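Local coordinates for protein bacterial leucyl aminopeptidase (Legionella pneumophila, PDB 6ESL) that probably removes N-terminal residues from peptides as a zinc-dependent aminopeptidase of family M28, secreted by the type II pathway for nutrient acquisition inside amoebas, at residues 113-122 with 308-319. Numbering follows the deposited sequence.
Sequences YEIKHEEEVN and LSNYLAKLIDHY
I115 and V121 pack on the aromatic side chains of helix 306-320 in the zinc aminopeptidase fold of family M28. This helix packs on strands 324-327 and 346-350 of the mixed sheet, and the extended loop 113-117 lies against other side chains of it. The loop then turns into helix 118-125; the axes of 118-122 and 308-319 cross at -73°.

CH-pi contacts dominate. V121 CG1 sits 3.4 Å from the centroid of the Y319 ring, over one face. I115 CG2 lies over the centre of the H318 imidazole, 4.2 Å from its centroid. CG2, anti to the backbone N, goes to this imidazole face, while the CG1 branch carries I115 CD1 to 3.8 Å from H318 CB. Y113 CB rests over one face of the Y311 ring; L315 CG takes the opposite face. The Y113 ring in turn receives L308 CD1 over a face, at 4.0 Å from its centroid.

Polar contacts are few. E118 approaches the H318 edge without a hydrogen bond; E118 CD is 3.2 Å from H318 NE2, and carboxylate and ring planes are 72° apart. Y319 OH reaches the start of helix 118-125 and is hydrogen-bonded to E389. K314 turns to a salt bridge with D325 of the second subunit.

One hydrogen bond joins the segments: Y311 OH donates to E114 O at 2.9 Å, from 58° above the carbonyl plane.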
loop_
_atom_site.group_PDB
_atom_site.type_symbol
_atom_site.label_atom_id
_atom_site.label_comp_id
_atom_site.label_asym_id
_atom_site.label_seq_id
_atom_site.Cartn_x
_atom_site.Cartn_y
_atom_site.Cartn_z
ATOM N N TYR B 113 12.552 -0.448 5.591
ATOM C CA TYR B 113 12.895 -1.769 5.151
ATOM C C TYR B 113 13.744 -1.503 3.917
ATOM O O TYR B 113 13.320 -0.826 3.015
ATOM C CB TYR B 113 11.644 -2.596 4.803
ATOM C CG TYR B 113 10.666 -2.841 5.924
ATOM C CD1 TYR B 113 10.990 -3.630 6.999
ATOM C CD2 TYR B 113 9.410 -2.300 5.897
ATOM C CE1 TYR B 113 10.099 -3.843 8.020
ATOM C CE2 TYR B 113 8.513 -2.505 6.910
ATOM C CZ TYR B 113 8.856 -3.281 7.974
ATOM O OH TYR B 113 7.974 -3.478 8.980
ATOM N N GLU B 114 14.936 -2.065 3.855
ATOM C CA GLU B 114 15.806 -1.818 2.714
ATOM C C GLU B 114 16.485 -3.078 2.309
ATOM O O GLU B 114 16.541 -4.018 3.069
ATOM C CB GLU B 114 16.896 -0.780 3.059
ATOM C CG GLU B 114 16.371 0.494 3.742
ATOM C CD GLU B 114 17.474 1.518 4.045
ATOM O OE1 GLU B 114 18.193 1.440 5.076
ATOM O OE2 GLU B 114 17.577 2.452 3.228
ATOM N N ILE B 115 17.013 -3.043 1.116
ATOM C CA ILE B 115 17.810 -4.123 0.535
ATOM C C ILE B 115 19.296 -3.743 0.712
ATOM O O ILE B 115 19.747 -2.762 0.136
ATOM C CB ILE B 115 17.486 -4.268 -0.986
ATOM C CG1 ILE B 115 15.996 -4.744 -1.113
ATOM C CG2 ILE B 115 18.575 -5.083 -1.686
ATOM C CD1 ILE B 115 15.318 -4.734 -2.462
ATOM N N LYS B 116 19.983 -4.482 1.576
ATOM C CA LYS B 116 21.363 -4.217 1.984
ATOM C C LYS B 116 22.127 -5.453 2.144
ATOM O O LYS B 116 23.173 -5.406 2.754
ATOM C CB LYS B 116 21.411 -3.612 3.362
ATOM C CG LYS B 116 20.629 -2.338 3.581
ATOM C CD LYS B 116 20.822 -1.944 5.033
ATOM C CE LYS B 116 20.646 -0.447 5.257
ATOM N NZ LYS B 116 21.707 0.124 6.149
ATOM N N HIS B 117 21.649 -6.601 1.678
ATOM C CA HIS B 117 22.356 -7.862 1.919
ATOM C C HIS B 117 22.361 -8.705 0.672
ATOM O O HIS B 117 22.188 -9.913 0.731
ATOM C CB HIS B 117 21.755 -8.607 3.132
ATOM C CG HIS B 117 21.928 -7.863 4.410
ATOM N ND1 HIS B 117 23.059 -7.975 5.180
ATOM C CD2 HIS B 117 21.172 -6.918 5.005
ATOM C CE1 HIS B 117 22.979 -7.172 6.220
ATOM N NE2 HIS B 117 21.850 -6.517 6.140
ATOM N N GLU B 118 22.576 -8.041 -0.469
ATOM C CA GLU B 118 22.626 -8.710 -1.769
ATOM C C GLU B 118 23.462 -9.924 -1.853
ATOM O O GLU B 118 22.974 -10.931 -2.331
ATOM C CB GLU B 118 23.085 -7.761 -2.864
ATOM C CG GLU B 118 21.904 -6.984 -3.373
ATOM C CD GLU B 118 22.236 -6.074 -4.497
ATOM O OE1 GLU B 118 22.587 -6.638 -5.560
ATOM O OE2 GLU B 118 22.116 -4.839 -4.292
ATOM N N GLU B 119 24.733 -9.842 -1.447
ATOM C CA GLU B 119 25.597 -11.000 -1.643
ATOM C C GLU B 119 25.141 -12.212 -0.838
ATOM O O GLU B 119 25.079 -13.311 -1.408
ATOM C CB GLU B 119 27.092 -10.703 -1.368
ATOM C CG GLU B 119 27.719 -9.736 -2.377
ATOM C CD GLU B 119 29.163 -9.399 -2.052
ATOM O OE1 GLU B 119 29.629 -9.765 -0.935
ATOM O OE2 GLU B 119 29.844 -8.807 -2.924
ATOM N N GLU B 120 24.787 -12.012 0.429
ATOM C CA GLU B 120 24.321 -13.105 1.281
ATOM C C GLU B 120 23.022 -13.727 0.764
ATOM O O GLU B 120 22.866 -14.949 0.775
ATOM C CB GLU B 120 24.131 -12.617 2.719
ATOM C CG GLU B 120 23.618 -13.683 3.674
ATOM C CD GLU B 120 23.436 -13.161 5.085
ATOM O OE1 GLU B 120 23.740 -11.975 5.326
ATOM O OE2 GLU B 120 22.988 -13.938 5.955
ATOM N N VAL B 121 22.094 -12.887 0.313
ATOM C CA VAL B 121 20.798 -13.377 -0.235
ATOM C C VAL B 121 21.006 -14.175 -1.522
ATOM O O VAL B 121 20.548 -15.327 -1.669
ATOM C CB VAL B 121 19.842 -12.197 -0.551
ATOM C CG1 VAL B 121 18.611 -12.707 -1.291
ATOM C CG2 VAL B 121 19.398 -11.482 0.724
ATOM N N ASN B 122 21.782 -13.593 -2.435
ATOM C CA ASN B 122 21.995 -14.217 -3.748
ATOM C C ASN B 122 22.707 -15.526 -3.646
ATOM O O ASN B 122 22.386 -16.443 -4.393
ATOM C CB ASN B 122 22.655 -13.251 -4.760
ATOM C CG ASN B 122 21.621 -12.307 -5.390
ATOM O OD1 ASN B 122 20.533 -12.745 -5.773
ATOM N ND2 ASN B 122 21.917 -11.028 -5.442
ATOM N N LEU B 308 5.434 -3.098 4.816
ATOM C CA LEU B 308 6.059 -4.432 4.639
ATOM C C LEU B 308 5.665 -5.051 3.285
ATOM O O LEU B 308 6.485 -5.696 2.627
ATOM C CB LEU B 308 5.674 -5.342 5.813
ATOM C CG LEU B 308 6.414 -6.697 5.841
ATOM C CD1 LEU B 308 7.879 -6.490 6.073
ATOM C CD2 LEU B 308 5.811 -7.590 6.918
ATOM N N SER B 309 4.434 -4.806 2.857
ATOM C CA SER B 309 3.898 -5.283 1.566
ATOM C C SER B 309 4.646 -4.679 0.405
ATOM O O SER B 309 5.132 -5.398 -0.525
ATOM C CB SER B 309 2.409 -5.034 1.425
ATOM O OG SER B 309 1.657 -5.616 2.482
ATOM N N ASN B 310 4.855 -3.382 0.485
ATOM C CA ASN B 310 5.740 -2.704 -0.506
ATOM C C ASN B 310 7.145 -3.253 -0.521
ATOM O O ASN B 310 7.723 -3.424 -1.585
ATOM C CB ASN B 310 5.822 -1.182 -0.257
ATOM C CG ASN B 310 4.495 -0.439 -0.536
ATOM O OD1 ASN B 310 3.630 -0.919 -1.291
ATOM N ND2 ASN B 310 4.392 0.820 0.004
ATOM N N TYR B 311 7.692 -3.543 0.643
ATOM C CA TYR B 311 8.993 -4.163 0.706
ATOM C C TYR B 311 9.033 -5.573 0.002
ATOM O O TYR B 311 9.958 -5.886 -0.735
ATOM C CB TYR B 311 9.463 -4.299 2.165
ATOM C CG TYR B 311 10.837 -4.789 2.294
ATOM C CD1 TYR B 311 11.910 -4.064 1.773
ATOM C CD2 TYR B 311 11.118 -5.966 3.003
ATOM C CE1 TYR B 311 13.224 -4.533 1.933
ATOM C CE2 TYR B 311 12.386 -6.461 3.125
ATOM C CZ TYR B 311 13.447 -5.746 2.630
ATOM O OH TYR B 311 14.726 -6.223 2.773
ATOM N N LEU B 312 8.006 -6.374 0.229
ATOM C CA LEU B 312 7.914 -7.622 -0.535
ATOM C C LEU B 312 7.935 -7.381 -2.042
ATOM O O LEU B 312 8.548 -8.088 -2.740
ATOM C CB LEU B 312 6.617 -8.417 -0.225
ATOM C CG LEU B 312 6.450 -9.101 1.074
ATOM C CD1 LEU B 312 5.227 -10.036 0.864
ATOM C CD2 LEU B 312 7.634 -9.880 1.541
ATOM N N ALA B 313 7.211 -6.390 -2.521
ATOM C CA ALA B 313 7.222 -6.070 -3.959
ATOM C C ALA B 313 8.641 -5.821 -4.435
ATOM O O ALA B 313 9.048 -6.362 -5.455
ATOM C CB ALA B 313 6.281 -4.875 -4.252
ATOM N N LYS B 314 9.410 -5.062 -3.677
ATOM C CA LYS B 314 10.821 -4.804 -3.997
ATOM C C LYS B 314 11.702 -6.034 -3.945
ATOM O O LYS B 314 12.513 -6.249 -4.824
ATOM C CB LYS B 314 11.402 -3.769 -3.030
ATOM C CG LYS B 314 11.027 -2.355 -3.434
ATOM C CD LYS B 314 11.255 -1.356 -2.307
ATOM C CE LYS B 314 12.725 -0.913 -2.253
ATOM N NZ LYS B 314 12.783 -0.071 -1.021
ATOM N N LEU B 315 11.498 -6.872 -2.919
ATOM C CA LEU B 315 12.228 -8.112 -2.818
ATOM C C LEU B 315 11.917 -8.973 -3.999
ATOM O O LEU B 315 12.838 -9.614 -4.523
ATOM C CB LEU B 315 11.915 -8.903 -1.536
ATOM C CG LEU B 315 12.357 -8.335 -0.203
ATOM C CD1 LEU B 315 11.769 -9.163 0.916
ATOM C CD2 LEU B 315 13.908 -8.305 -0.124
ATOM N N ILE B 316 10.634 -9.027 -4.418
ATOM C CA ILE B 316 10.278 -9.844 -5.578
ATOM C C ILE B 316 11.046 -9.312 -6.814
ATOM O O ILE B 316 11.697 -10.062 -7.545
ATOM C CB ILE B 316 8.752 -9.888 -5.840
ATOM C CG1 ILE B 316 8.035 -10.688 -4.732
ATOM C CG2 ILE B 316 8.481 -10.526 -7.159
ATOM C CD1 ILE B 316 6.554 -10.389 -4.543
ATOM N N ASP B 317 10.946 -8.001 -7.044
ATOM C CA ASP B 317 11.518 -7.442 -8.253
ATOM C C ASP B 317 13.073 -7.583 -8.284
ATOM O O ASP B 317 13.642 -8.070 -9.277
ATOM C CB ASP B 317 11.102 -5.990 -8.406
ATOM C CG ASP B 317 11.733 -5.356 -9.625
ATOM O OD1 ASP B 317 11.407 -5.792 -10.741
ATOM O OD2 ASP B 317 12.621 -4.517 -9.484
ATOM N N HIS B 318 13.711 -7.220 -7.178
ATOM C CA HIS B 318 15.157 -7.272 -7.028
ATOM C C HIS B 318 15.741 -8.667 -7.040
ATOM O O HIS B 318 16.777 -8.927 -7.700
ATOM C CB HIS B 318 15.622 -6.580 -5.721
ATOM C CG HIS B 318 17.081 -6.213 -5.725
ATOM N ND1 HIS B 318 17.505 -4.907 -5.819
ATOM C CD2 HIS B 318 18.209 -6.973 -5.713
ATOM C CE1 HIS B 318 18.820 -4.868 -5.830
ATOM N NE2 HIS B 318 19.277 -6.106 -5.733
ATOM N N TYR B 319 15.130 -9.597 -6.317
ATOM C CA TYR B 319 15.761 -10.931 -6.176
ATOM C C TYR B 319 15.110 -12.016 -6.973
ATOM O O TYR B 319 15.749 -12.965 -7.221
ATOM C CB TYR B 319 15.760 -11.386 -4.708
ATOM C CG TYR B 319 16.693 -10.614 -3.808
ATOM C CD1 TYR B 319 18.117 -10.677 -4.002
ATOM C CD2 TYR B 319 16.206 -9.836 -2.753
ATOM C CE1 TYR B 319 18.972 -9.973 -3.159
ATOM C CE2 TYR B 319 17.099 -9.172 -1.900
ATOM C CZ TYR B 319 18.465 -9.251 -2.117
ATOM O OH TYR B 319 19.319 -8.580 -1.259
#